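Local coordinates for protein O-succinylhomoserine sulfhydrylase (Mycobacterium tuberculosis, PDB 3NDN) that probably catalyses the pyridoxal 5'-phosphate-dependent formation of L-homocysteine from O-succinyl-L-homoserine and hydrogen sulfide, a step in methionine biosynthesis, at residues V30-M36 with E88-I93; T44-M48 with W268-K272; A96-T102 with G238-R244. The contacts are given in a common frame with arbitrary orientation. Numbering follows the deposited sequence.

Interaction 1: residues V30-M36 with E88-I93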
ATOM      1  N   VAL A  30       2.997   2.075 -25.862  1.00 30.87           N
ATOM      2  CA  VAL A  30       3.637   2.979 -24.887  1.00 30.69           C
ATOM      3  C   VAL A  30       2.919   2.986 -23.538  1.00 29.49           C
ATOM      4  O   VAL A  30       3.547   3.228 -22.505  1.00 29.34           O
ATOM      5  CB  VAL A  30       3.847   4.477 -25.391  1.00 30.75           C
ATOM      6  CG1 VAL A  30       4.703   4.534 -26.676  1.00 32.18           C
ATOM      7  CG2 VAL A  30       2.533   5.195 -25.575  1.00 32.05           C
ATOM      8  N   GLY A  31       1.600   2.763 -23.543  1.00 28.57           N
ATOM      9  CA  GLY A  31       0.860   2.677 -22.281  1.00 27.65           C
ATOM     10  C   GLY A  31       1.250   1.468 -21.435  1.00 27.43           C
ATOM     11  O   GLY A  31       1.213   1.526 -20.200  1.00 27.07           O
ATOM     12  N   VAL A  32       1.631   0.368 -22.087  1.00 26.42           N
ATOM     13  CA  VAL A  32       2.060  -0.831 -21.363  1.00 26.93           C
ATOM     14  C   VAL A  32       3.481  -0.721 -20.775  1.00 28.05           C
ATOM     15  O   VAL A  32       3.729  -1.184 -19.654  1.00 28.02           O
ATOM     16  CB  VAL A  32       1.932  -2.113 -22.255  1.00 27.13           C
ATOM     17  CG1 VAL A  32       2.492  -3.348 -21.554  1.00 27.64           C
ATOM     18  CG2 VAL A  32       0.441  -2.342 -22.658  1.00 26.49           C
ATOM     19  N   ARG A  33       4.419  -0.143 -21.522  1.00 28.75           N
ATOM     20  CA  ARG A  33       5.838  -0.208 -21.099  1.00 30.33           C
ATOM     21  C   ARG A  33       6.678   1.065 -21.319  1.00 31.44           C
ATOM     22  O   ARG A  33       7.917   1.030 -21.217  1.00 33.01           O
ATOM     23  CB  ARG A  33       6.542  -1.470 -21.693  1.00 31.89           C
ATOM     24  CG  ARG A  33       6.102  -1.882 -23.097  1.00 32.13           C
ATOM     25  CD  ARG A  33       7.023  -2.923 -23.777  1.00 32.06           C
ATOM     26  NE  ARG A  33       6.920  -4.320 -23.313  1.00 31.34           N
ATOM     27  CZ  ARG A  33       7.778  -4.901 -22.478  1.00 30.51           C
ATOM     28  NH1 ARG A  33       8.803  -4.209 -22.001  1.00 29.45           N
ATOM     29  NH2 ARG A  33       7.629  -6.189 -22.129  1.00 33.36           N
ATOM     30  N   GLY A  34       6.021   2.186 -21.600  1.00 31.54           N
ATOM     31  CA  GLY A  34       6.702   3.487 -21.702  1.00 31.89           C
ATOM     32  C   GLY A  34       7.152   4.111 -20.374  1.00 31.73           C
ATOM     33  O   GLY A  34       6.490   3.964 -19.331  1.00 31.38           O
ATOM     34  N   GLY A  35       8.305   4.778 -20.417  1.00 31.45           N
ATOM     35  CA  GLY A  35       8.793   5.607 -19.306  1.00 31.22           C
ATOM     36  C   GLY A  35       9.369   4.909 -18.081  1.00 31.40           C
ATOM     37  O   GLY A  35       9.509   5.534 -17.016  1.00 30.22           O
ATOM     38  N   MET A  36       9.715   3.626 -18.214  1.00 31.42           N
ATOM     39  CA  MET A  36      10.208   2.843 -17.070  1.00 32.11           C
ATOM     40  C   MET A  36      11.651   3.172 -16.757  1.00 32.21           C
ATOM     41  O   MET A  36      12.402   3.545 -17.650  1.00 32.52           O
ATOM     42  CB  MET A  36      10.122   1.339 -17.359  1.00 32.62           C
ATOM     43  CG  MET A  36       8.735   0.840 -17.674  1.00 33.21           C
ATOM     44  SD  MET A  36       8.679  -0.959 -17.687  1.00 39.32           S
ATOM     45  CE  MET A  36       9.583  -1.384 -19.175  1.00 39.33           C
ATOM     46  N   GLU A  88       6.054  10.484 -17.250  1.00 28.63           N
ATOM     47  CA  GLU A  88       6.577  10.173 -18.590  1.00 29.77           C
ATOM     48  C   GLU A  88       5.674   9.260 -19.410  1.00 29.35           C
ATOM     49  O   GLU A  88       5.531   9.441 -20.632  1.00 29.35           O
ATOM     50  CB  GLU A  88       8.010   9.638 -18.507  1.00 29.85           C
ATOM     51  CG  GLU A  88       8.636   9.269 -19.861  1.00 31.31           C
ATOM     52  CD  GLU A  88       9.155  10.464 -20.656  1.00 33.57           C
ATOM     53  OE1 GLU A  88       8.987  11.635 -20.207  1.00 31.03           O
ATOM     54  OE2 GLU A  88       9.750  10.215 -21.744  1.00 33.91           O
ATOM     55  N   ARG A  89       5.053   8.273 -18.758  1.00 28.98           N
ATOM     56  CA  ARG A  89       4.083   7.407 -19.436  1.00 27.96           C
ATOM     57  C   ARG A  89       2.890   8.206 -19.996  1.00 27.54           C
ATOM     58  O   ARG A  89       2.504   8.019 -21.158  1.00 26.10           O
ATOM     59  CB  ARG A  89       3.623   6.246 -18.509  1.00 27.83           C
ATOM     60  CG  ARG A  89       2.705   5.197 -19.178  1.00 28.74           C
ATOM     61  CD  ARG A  89       2.582   3.913 -18.305  1.00 28.32           C
ATOM     62  NE  ARG A  89       3.860   3.194 -18.232  1.00 28.47           N
ATOM     63  CZ  ARG A  89       4.065   2.044 -17.577  1.00 29.37           C
ATOM     64  NH1 ARG A  89       5.277   1.485 -17.596  1.00 30.19           N
ATOM     65  NH2 ARG A  89       3.080   1.459 -16.893  1.00 26.64           N
ATOM     66  N   LEU A  90       2.323   9.118 -19.193  1.00 26.07           N
ATOM     67  CA  LEU A  90       1.212   9.956 -19.665  1.00 26.21           C
ATOM     68  C   LEU A  90       1.685  10.921 -20.781  1.00 26.06           C
ATOM     69  O   LEU A  90       0.965  11.141 -21.754  1.00 25.97           O
ATOM     70  CB  LEU A  90       0.562  10.755 -18.491  1.00 25.16           C
ATOM     71  CG  LEU A  90      -0.657  11.654 -18.783  1.00 27.01           C
ATOM     72  CD1 LEU A  90      -1.817  10.913 -19.477  1.00 25.80           C
ATOM     73  CD2 LEU A  90      -1.146  12.426 -17.514  1.00 26.65           C
ATOM     74  N   ARG A  91       2.892  11.464 -20.645  1.00 25.74           N
ATOM     75  CA  ARG A  91       3.467  12.383 -21.651  1.00 26.49           C
ATOM     76  C   ARG A  91       3.620  11.663 -23.007  1.00 27.19           C
ATOM     77  O   ARG A  91       3.310  12.236 -24.066  1.00 28.13           O
ATOM     78  CB  ARG A  91       4.835  12.936 -21.184  1.00 26.62           C
ATOM     79  CG  ARG A  91       5.419  14.090 -22.083  1.00 27.31           C
ATOM     80  CD  ARG A  91       6.964  14.256 -21.925  1.00 29.02           C
ATOM     81  NE  ARG A  91       7.726  13.078 -22.366  1.00 29.71           N
ATOM     82  CZ  ARG A  91       7.826  12.639 -23.626  1.00 32.71           C
ATOM     83  NH1 ARG A  91       7.188  13.253 -24.634  1.00 32.74           N
ATOM     84  NH2 ARG A  91       8.553  11.551 -23.886  1.00 31.09           N
ATOM     85  N   LEU A  92       4.071  10.411 -22.962  1.00 26.87           N
ATOM     86  CA  LEU A  92       4.217   9.569 -24.170  1.00 27.05           C
ATOM     87  C   LEU A  92       2.878   9.304 -24.846  1.00 27.46           C
ATOM     88  O   LEU A  92       2.782   9.443 -26.067  1.00 28.31           O
ATOM     89  CB  LEU A  92       4.917   8.235 -23.866  1.00 27.24           C
ATOM     90  CG  LEU A  92       6.447   8.334 -23.669  1.00 27.37           C
ATOM     91  CD1 LEU A  92       7.004   7.116 -22.920  1.00 26.77           C
ATOM     92  CD2 LEU A  92       7.170   8.516 -25.016  1.00 29.84           C
ATOM     93  N   ILE A  93       1.864   8.930 -24.060  1.00 26.94           N
ATOM     94  CA  ILE A  93       0.485   8.699 -24.592  1.00 28.05           C
ATOM     95  C   ILE A  93      -0.103   9.943 -25.289  1.00 29.39           C
ATOM     96  O   ILE A  93      -0.751   9.843 -26.354  1.00 30.45           O
ATOM     97  CB  ILE A  93      -0.465   8.172 -23.468  1.00 27.25           C
ATOM     98  CG1 ILE A  93      -0.055   6.744 -23.048  1.00 27.36           C
ATOM     99  CG2 ILE A  93      -1.961   8.224 -23.893  1.00 27.55           C
ATOM    100  CD1 ILE A  93      -0.755   6.227 -21.772  1.00 26.82           C
TER

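Interaction 2: residues T44-M48 with W268-K272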
ATOM      1  N   THR A  44      10.715  -6.852 -13.032  1.00 31.11           N
ATOM      2  CA  THR A  44       9.814  -6.765 -14.201  1.00 31.05           C
ATOM      3  C   THR A  44       8.778  -5.634 -14.078  1.00 31.35           C
ATOM      4  O   THR A  44       8.661  -4.768 -14.973  1.00 30.53           O
ATOM      5  CB  THR A  44       9.114  -8.103 -14.459  1.00 31.67           C
ATOM      6  OG1 THR A  44      10.120  -9.094 -14.695  1.00 29.81           O
ATOM      7  CG2 THR A  44       8.198  -8.008 -15.703  1.00 31.56           C
ATOM      8  N   ALA A  45       8.050  -5.654 -12.960  1.00 31.16           N
ATOM      9  CA  ALA A  45       7.075  -4.620 -12.592  1.00 30.85           C
ATOM     10  C   ALA A  45       7.688  -3.396 -11.908  1.00 30.84           C
ATOM     11  O   ALA A  45       8.742  -3.490 -11.246  1.00 31.34           O
ATOM     12  CB  ALA A  45       5.975  -5.238 -11.720  1.00 30.44           C
ATOM     13  N   GLU A  46       7.016  -2.257 -12.071  1.00 29.81           N
ATOM     14  CA  GLU A  46       7.483  -0.938 -11.617  1.00 30.07           C
ATOM     15  C   GLU A  46       7.610  -0.780 -10.081  1.00 29.23           C
ATOM     16  O   GLU A  46       6.673  -1.050  -9.337  1.00 28.50           O
ATOM     17  CB  GLU A  46       6.614   0.179 -12.218  1.00 30.01           C
ATOM     18  CG  GLU A  46       6.643   0.288 -13.780  1.00 30.91           C
ATOM     19  CD  GLU A  46       5.728  -0.727 -14.497  1.00 33.13           C
ATOM     20  OE1 GLU A  46       5.238  -1.716 -13.876  1.00 31.78           O
ATOM     21  OE2 GLU A  46       5.498  -0.531 -15.709  1.00 32.95           O
ATOM     22  N   ALA A  47       8.792  -0.363  -9.627  1.00 28.58           N
ATOM     23  CA  ALA A  47       9.087  -0.208  -8.198  1.00 28.49           C
ATOM     24  C   ALA A  47       8.454   1.037  -7.554  1.00 27.98           C
ATOM     25  O   ALA A  47       8.257   2.064  -8.225  1.00 28.50           O
ATOM     26  CB  ALA A  47      10.609  -0.177  -7.991  1.00 28.07           C
ATOM     27  N   MET A  48       8.162   0.947  -6.251  1.00 27.84           N
ATOM     28  CA  MET A  48       7.565   2.073  -5.479  1.00 28.24           C
ATOM     29  C   MET A  48       8.562   2.616  -4.450  1.00 27.65           C
ATOM     30  O   MET A  48       8.905   1.907  -3.505  1.00 27.78           O
ATOM     31  CB  MET A  48       6.300   1.594  -4.753  1.00 28.54           C
ATOM     32  CG  MET A  48       5.451   2.711  -4.120  1.00 30.74           C
ATOM     33  SD  MET A  48       4.267   2.078  -2.901  1.00 34.52           S
ATOM     34  CE  MET A  48       3.012   1.346  -3.951  1.00 36.06           C
ATOM     35  N   TRP A 268       1.999   5.057  -8.250  1.00 25.34           N
ATOM     36  CA  TRP A 268       2.056   3.622  -8.598  1.00 25.66           C
ATOM     37  C   TRP A 268       0.666   3.127  -9.058  1.00 25.99           C
ATOM     38  O   TRP A 268       0.548   2.485 -10.122  1.00 26.26           O
ATOM     39  CB  TRP A 268       2.577   2.810  -7.404  1.00 26.36           C
ATOM     40  CG  TRP A 268       2.537   1.306  -7.565  1.00 25.93           C
ATOM     41  CD1 TRP A 268       3.427   0.524  -8.256  1.00 27.63           C
ATOM     42  CD2 TRP A 268       1.575   0.414  -6.998  1.00 27.39           C
ATOM     43  NE1 TRP A 268       3.077  -0.803  -8.147  1.00 28.49           N
ATOM     44  CE2 TRP A 268       1.935  -0.899  -7.393  1.00 28.85           C
ATOM     45  CE3 TRP A 268       0.428   0.597  -6.203  1.00 28.16           C
ATOM     46  CZ2 TRP A 268       1.201  -2.033  -7.005  1.00 29.40           C
ATOM     47  CZ3 TRP A 268      -0.303  -0.528  -5.811  1.00 29.19           C
ATOM     48  CH2 TRP A 268       0.087  -1.830  -6.221  1.00 28.36           C
ATOM     49  N   VAL A 269      -0.372   3.451  -8.291  1.00 24.72           N
ATOM     50  CA  VAL A 269      -1.752   3.095  -8.685  1.00 24.58           C
ATOM     51  C   VAL A 269      -2.113   3.587 -10.114  1.00 24.27           C
ATOM     52  O   VAL A 269      -2.623   2.811 -10.950  1.00 24.56           O
ATOM     53  CB  VAL A 269      -2.818   3.578  -7.652  1.00 24.13           C
ATOM     54  CG1 VAL A 269      -4.249   3.286  -8.179  1.00 24.91           C
ATOM     55  CG2 VAL A 269      -2.603   2.903  -6.295  1.00 26.92           C
ATOM     56  N   LEU A 270      -1.808   4.859 -10.388  1.00 23.83           N
ATOM     57  CA  LEU A 270      -2.151   5.500 -11.644  1.00 23.47           C
ATOM     58  C   LEU A 270      -1.332   5.026 -12.854  1.00 23.32           C
ATOM     59  O   LEU A 270      -1.888   4.866 -13.918  1.00 22.16           O
ATOM     60  CB  LEU A 270      -2.099   7.034 -11.505  1.00 23.22           C
ATOM     61  CG  LEU A 270      -3.059   7.626 -10.459  1.00 24.47           C
ATOM     62  CD1 LEU A 270      -2.901   9.148 -10.339  1.00 27.05           C
ATOM     63  CD2 LEU A 270      -4.522   7.271 -10.761  1.00 24.79           C
ATOM     64  N   LEU A 271      -0.017   4.829 -12.698  1.00 22.65           N
ATOM     65  CA  LEU A 271       0.825   4.342 -13.807  1.00 23.43           C
ATOM     66  C   LEU A 271       0.464   2.911 -14.242  1.00 24.39           C
ATOM     67  O   LEU A 271       0.589   2.557 -15.431  1.00 24.67           O
ATOM     68  CB  LEU A 271       2.348   4.468 -13.447  1.00 23.46           C
ATOM     69  CG  LEU A 271       3.017   3.541 -12.423  1.00 22.92           C
ATOM     70  CD1 LEU A 271       3.500   2.186 -13.098  1.00 24.24           C
ATOM     71  CD2 LEU A 271       4.213   4.207 -11.724  1.00 23.69           C
ATOM     72  N   LYS A 272      -0.004   2.091 -13.296  1.00 23.74           N
ATOM     73  CA  LYS A 272      -0.440   0.750 -13.622  1.00 24.20           C
ATOM     74  C   LYS A 272      -1.843   0.860 -14.270  1.00 24.42           C
ATOM     75  O   LYS A 272      -2.172   0.085 -15.152  1.00 24.96           O
ATOM     76  CB  LYS A 272      -0.469  -0.156 -12.372  1.00 24.23           C
ATOM     77  CG  LYS A 272       0.914  -0.406 -11.708  1.00 25.55           C
ATOM     78  CD  LYS A 272       1.944  -1.058 -12.672  1.00 26.41           C
ATOM     79  CE  LYS A 272       1.730  -2.554 -12.816  1.00 26.66           C
ATOM     80  NZ  LYS A 272       2.723  -3.184 -13.768  1.00 29.78           N
TER
HETATM   81  O   HOH W   1       4.460  -2.898  -9.559  1.00 16.14           O

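Interaction 3: residues A96-T102 with G238-R244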
ATOM      1  N   ALA A  96       3.015  15.221 -25.705  1.00 31.63           N
ATOM      2  CA  ALA A  96       3.327  16.571 -25.217  1.00 31.30           C
ATOM      3  C   ALA A  96       4.849  16.734 -25.043  1.00 31.92           C
ATOM      4  O   ALA A  96       5.545  15.724 -24.908  1.00 31.67           O
ATOM      5  CB  ALA A  96       2.627  16.818 -23.878  1.00 31.44           C
ATOM      6  N   PRO A  97       5.362  17.996 -25.037  1.00 31.63           N
ATOM      7  CA  PRO A  97       6.794  18.240 -24.784  1.00 31.94           C
ATOM      8  C   PRO A  97       7.258  17.943 -23.340  1.00 31.75           C
ATOM      9  O   PRO A  97       8.417  17.552 -23.140  1.00 32.31           O
ATOM     10  CB  PRO A  97       6.968  19.739 -25.134  1.00 32.27           C
ATOM     11  CG  PRO A  97       5.759  20.080 -26.013  1.00 31.76           C
ATOM     12  CD  PRO A  97       4.664  19.245 -25.423  1.00 32.06           C
ATOM     13  N   ALA A  98       6.377  18.133 -22.348  1.00 31.38           N
ATOM     14  CA  ALA A  98       6.726  17.942 -20.923  1.00 30.96           C
ATOM     15  C   ALA A  98       5.484  17.782 -20.021  1.00 30.56           C
ATOM     16  O   ALA A  98       4.355  18.059 -20.467  1.00 30.22           O
ATOM     17  CB  ALA A  98       7.641  19.078 -20.424  1.00 31.12           C
ATOM     18  N   ALA A  99       5.696  17.311 -18.782  1.00 29.81           N
ATOM     19  CA  ALA A  99       4.614  16.978 -17.819  1.00 29.57           C
ATOM     20  C   ALA A  99       5.000  17.182 -16.339  1.00 29.38           C
ATOM     21  O   ALA A  99       6.181  17.049 -15.966  1.00 29.82           O
ATOM     22  CB  ALA A  99       4.159  15.532 -18.022  1.00 30.00           C
ATOM     23  N   PHE A 100       4.002  17.486 -15.505  1.00 28.38           N
ATOM     24  CA  PHE A 100       4.160  17.622 -14.046  1.00 28.33           C
ATOM     25  C   PHE A 100       2.925  17.058 -13.329  1.00 27.29           C
ATOM     26  O   PHE A 100       1.799  17.458 -13.642  1.00 28.56           O
ATOM     27  CB  PHE A 100       4.357  19.102 -13.642  1.00 28.71           C
ATOM     28  CG  PHE A 100       5.304  19.286 -12.461  1.00 29.77           C
ATOM     29  CD1 PHE A 100       6.515  19.950 -12.619  1.00 31.48           C
ATOM     30  CD2 PHE A 100       4.992  18.750 -11.212  1.00 29.24           C
ATOM     31  CE1 PHE A 100       7.413  20.102 -11.545  1.00 32.91           C
ATOM     32  CE2 PHE A 100       5.878  18.898 -10.123  1.00 31.77           C
ATOM     33  CZ  PHE A 100       7.089  19.575 -10.294  1.00 32.04           C
ATOM     34  N   ALA A 101       3.130  16.123 -12.393  1.00 27.19           N
ATOM     35  CA  ALA A 101       2.039  15.466 -11.655  1.00 26.33           C
ATOM     36  C   ALA A 101       1.564  16.310 -10.462  1.00 26.48           C
ATOM     37  O   ALA A 101       2.377  17.012  -9.854  1.00 26.40           O
ATOM     38  CB  ALA A 101       2.496  14.061 -11.152  1.00 26.56           C
ATOM     39  N   THR A 102       0.274  16.203 -10.115  1.00 25.64           N
ATOM     40  CA  THR A 102      -0.342  16.972  -8.989  1.00 26.29           C
ATOM     41  C   THR A 102      -1.201  16.081  -8.051  1.00 26.05           C
ATOM     42  O   THR A 102      -1.451  14.917  -8.372  1.00 26.24           O
ATOM     43  CB  THR A 102      -1.234  18.114  -9.510  1.00 26.68           C
ATOM     44  OG1 THR A 102      -2.397  17.562 -10.134  1.00 26.09           O
ATOM     45  CG2 THR A 102      -0.509  19.039 -10.521  1.00 25.55           C
ATOM     46  N   GLY A 238      -3.682  14.169 -10.514  1.00 26.08           N
ATOM     47  CA  GLY A 238      -3.853  14.940 -11.768  1.00 26.73           C
ATOM     48  C   GLY A 238      -2.539  15.214 -12.459  1.00 27.71           C
ATOM     49  O   GLY A 238      -1.487  14.759 -11.997  1.00 27.21           O
ATOM     50  N   ALA A 239      -2.584  15.968 -13.562  1.00 28.03           N
ATOM     51  CA  ALA A 239      -1.364  16.324 -14.273  1.00 27.63           C
ATOM     52  C   ALA A 239      -1.527  17.567 -15.139  1.00 27.58           C
ATOM     53  O   ALA A 239      -2.625  17.852 -15.634  1.00 27.76           O
ATOM     54  CB  ALA A 239      -0.877  15.147 -15.148  1.00 27.58           C
ATOM     55  N   ILE A 240      -0.410  18.265 -15.339  1.00 27.72           N
ATOM     56  CA  ILE A 240      -0.327  19.406 -16.277  1.00 28.26           C
ATOM     57  C   ILE A 240       0.653  19.077 -17.415  1.00 28.78           C
ATOM     58  O   ILE A 240       1.822  18.769 -17.159  1.00 28.99           O
ATOM     59  CB  ILE A 240       0.141  20.690 -15.560  1.00 28.31           C
ATOM     60  CG1 ILE A 240      -0.726  20.978 -14.319  1.00 28.08           C
ATOM     61  CG2 ILE A 240       0.138  21.899 -16.535  1.00 28.24           C
ATOM     62  CD1 ILE A 240      -0.062  21.890 -13.273  1.00 27.79           C
ATOM     63  N   LEU A 241       0.195  19.178 -18.666  1.00 29.64           N
ATOM     64  CA  LEU A 241       1.089  18.973 -19.829  1.00 30.40           C
ATOM     65  C   LEU A 241       1.213  20.236 -20.724  1.00 30.79           C
ATOM     66  O   LEU A 241       0.204  20.888 -21.012  1.00 30.45           O
ATOM     67  CB  LEU A 241       0.658  17.747 -20.652  1.00 30.38           C
ATOM     68  CG  LEU A 241       0.533  16.391 -19.915  1.00 32.93           C
ATOM     69  CD1 LEU A 241      -0.914  16.153 -19.468  1.00 35.92           C
ATOM     70  CD2 LEU A 241       0.997  15.244 -20.808  1.00 33.63           C
ATOM     71  N   GLY A 242       2.446  20.563 -21.140  1.00 31.03           N
ATOM     72  CA  GLY A 242       2.744  21.769 -21.969  1.00 31.93           C
ATOM     73  C   GLY A 242       4.216  21.898 -22.405  1.00 32.79           C
ATOM     74  O   GLY A 242       4.962  20.914 -22.385  1.00 32.16           O
ATOM     75  N   ASP A 243       4.617  23.098 -22.838  1.00 33.49           N
ATOM     76  CA  ASP A 243       5.984  23.351 -23.342  1.00 34.55           C
ATOM     77  C   ASP A 243       7.011  23.247 -22.205  1.00 34.30           C
ATOM     78  O   ASP A 243       6.688  23.542 -21.053  1.00 33.52           O
ATOM     79  CB  ASP A 243       6.089  24.752 -23.969  1.00 35.65           C
ATOM     80  CG  ASP A 243       5.276  24.904 -25.255  1.00 39.14           C
ATOM     81  OD1 ASP A 243       5.115  23.932 -26.016  1.00 40.80           O
ATOM     82  OD2 ASP A 243       4.815  26.036 -25.526  1.00 46.02           O
ATOM     83  N   ARG A 244       8.237  22.847 -22.537  1.00 34.83           N
ATOM     84  CA  ARG A 244       9.326  22.735 -21.544  1.00 35.78           C
ATOM     85  C   ARG A 244       9.543  24.000 -20.692  1.00 35.88           C
ATOM     86  O   ARG A 244       9.687  23.897 -19.469  1.00 35.47           O
ATOM     87  CB  ARG A 244      10.648  22.286 -22.189  1.00 36.38           C
ATOM     88  CG  ARG A 244      11.785  22.013 -21.158  1.00 39.86           C
ATOM     89  CD  ARG A 244      13.198  22.039 -21.770  1.00 45.16           C
ATOM     90  NE  ARG A 244      13.320  23.009 -22.867  1.00 48.94           N
ATOM     91  CZ  ARG A 244      13.553  24.317 -22.724  1.00 50.18           C
ATOM     92  NH1 ARG A 244      13.710  24.866 -21.520  1.00 49.98           N
ATOM     93  NH2 ARG A 244      13.620  25.084 -23.804  1.00 50.35           N
TER

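Interaction 1: residues V30-M36 with E88-I93
Glu-88 begins the contact by laying its CG 3.7 Å from Gly-35 CA, while its carboxylate turns to Arg-91 one helical turn on (Arg-91 NH2 to Glu-88 OE2, 2.8 Å). Gly-35 comes this close because it is bare: a modelled CB would lie 3.1 Å from both Glu-88 CG and Arg-89 N, and its phi of 75° also suits glycine. Arg-89 contributes the largest covered area. Its side chain, trans at chi1 and chi2 but bent at chi3 (m), crosses to the other segment, where NE donates to Gly-34 O (3.0 Å, 162°) and NH1 adds a longer bond to the same Gly-34 O (3.3 Å, 140°). Val-32 O lies over one guanidinium face, and Met-36 CG sits at the edge, 3.5 Å from Arg-89 NH1. The charge is met outside the segments, by salt bridges to Glu-46 and Glu-275; Arg-33 is salt-bridged to Asp-355 and Glu-400 of the second subunit. Leu-92 packs its CD1 3.8 Å from Gly-34 CA, where a CB would clash with it at 3.0 Å. Ile-93 closes the interface: its CG1 is 3.9 Å from Val-30 CG2, and its CD1 3.9 Å from Gly-31 CA. Helix 27-33 and the turn after it are thus fastened to helix 81-94, with the loop holding Glu-46 and the C-terminal end of helix 264-273 around Arg-89.

Interaction 2: residues T44-M48 with W268-K272
A buried salt bridge leads this contact: Lys-272 NZ donates to Glu-46 OE1 at 2.9 Å. Both charges have further partners. Glu-46 OE2 pairs with Arg-89 of the same chain and with Lys-364 of the second subunit, and Lys-272 NZ also meets Glu-275, so the pair belongs to a charge network reaching across a subunit boundary. The next polar link is indirect. Water 1 donates to Glu-46 O and accepts from Trp-268 NE1, each at 2.9 Å, joining the backbone of the irregular segment to the indole; Glu-46 O itself lies near the ring plane, 3.8 Å from Trp-268 CD1. Packing fills in around these bonds. The aliphatic part of Glu-46 rests on the helix, with CG 3.7 Å from Leu-271 CD1. Farther along, Met-48 brings CE to 3.5 Å from Trp-268 CD2, and its SD stands 5.5 Å from the centroid of the five-membered ring, 30° off the normal, a Met-aromatic contact of oblique geometry. Ala-45 is peripheral, its CB 4.4 Å from Lys-272 NZ. The CB atoms of Ala-45, Glu-46 and Met-48 all point toward the helix, whereas that of Ala-47 points away. Trp-268 touches Leu-50 of the third subunit and Arg-234 of the second, placing the contact where subunits of the homotetramer meet. Segment 44-48, part of the loop that follows helix 27-33 and precedes helix 59-66 in the chain, packs against helix 264-273, whose Leu-271 also packs on Thr-82 and Val-85 of helix 81-94.

Interaction 3: residues A96-T102 with G238-R244
Strands 98-102 and 238-242 run antiparallel, their short axes 4.4 Å apart at closest approach and their directions 159° apart. The register is well fixed at Phe-100 with Ile-240, a hydrogen-bonded pair with Phe-100 N to Ile-240 O at 3.0 Å and Ile-240 N to Phe-100 O at 2.9 Å. It is repeated at Thr-102 with Gly-238, where Thr-102 N to Gly-238 O is 3.0 Å and Gly-238 N to Thr-102 O is 3.2 Å. Alternating with these are the non-hydrogen-bonded pairs Ala-101 with Ala-239, between the two, and Ala-99 with Leu-241, just beyond Phe-100; their CA atoms are 4.4 and 4.5 Å apart. CA-H...O contacts such as Ala-99 CA to Ile-240 O (3.4 Å) add to the pairing. Side chains then sort by face. Ala-99, Ala-101, Ala-239 and Leu-241 share the one toward helix 81-94, with Ala-99 CB 4.2 Å from Leu-241 CG; Ala-96 CB joins Leu-241 CD2 at 3.8 Å. On the other face Thr-102 CG2 lies 4.0 Å from Ile-240 CD1, beside helices 105-114 and 244-258. Gly-238 matters here, since a CB on it would fall 2.9 Å from Thr-102 OG1, whose hydrogen-bond partner is Ser-104 O. Strand 98-102 is one of the two outermost strands, within this chain, of the mixed seven-stranded sheet of the fold type I PLP-dependent enzymes, and 238-242 follows the connection carrying Lys-227, the predicted cofactor lysine. Cohesion therefore comes from main-chain hydrogen bonds, supplemented by apolar contacts of alanine, leucine and isoleucine side chains and the Thr-102 methyl, with no salt bridge between the segments.

How the interactions relate
Helix 81-94 ties the three contacts together. It supplies 88-93 to interaction 1 and leads directly into strand 98-102 of interaction 3, about 13 Å away between centres, where Leu-90 CD2 packs 3.6 Å from Ala-239 CB. Interactions 1 and 2, with centres 12 Å apart, are joined by a salt bridge from Arg-89 NH1 to Glu-46 OE2 at 2.8 Å. Interactions 2 and 3 do not touch; their nearest atoms are about 5 Å apart. Along the chain, interaction 1 closes before interaction 3 opens, the segments of 1 and 2 alternate, and 3 is nested inside 2. The edge of the central sheet thereby connects, through one helix, to N-terminal segments that meet the second subunit.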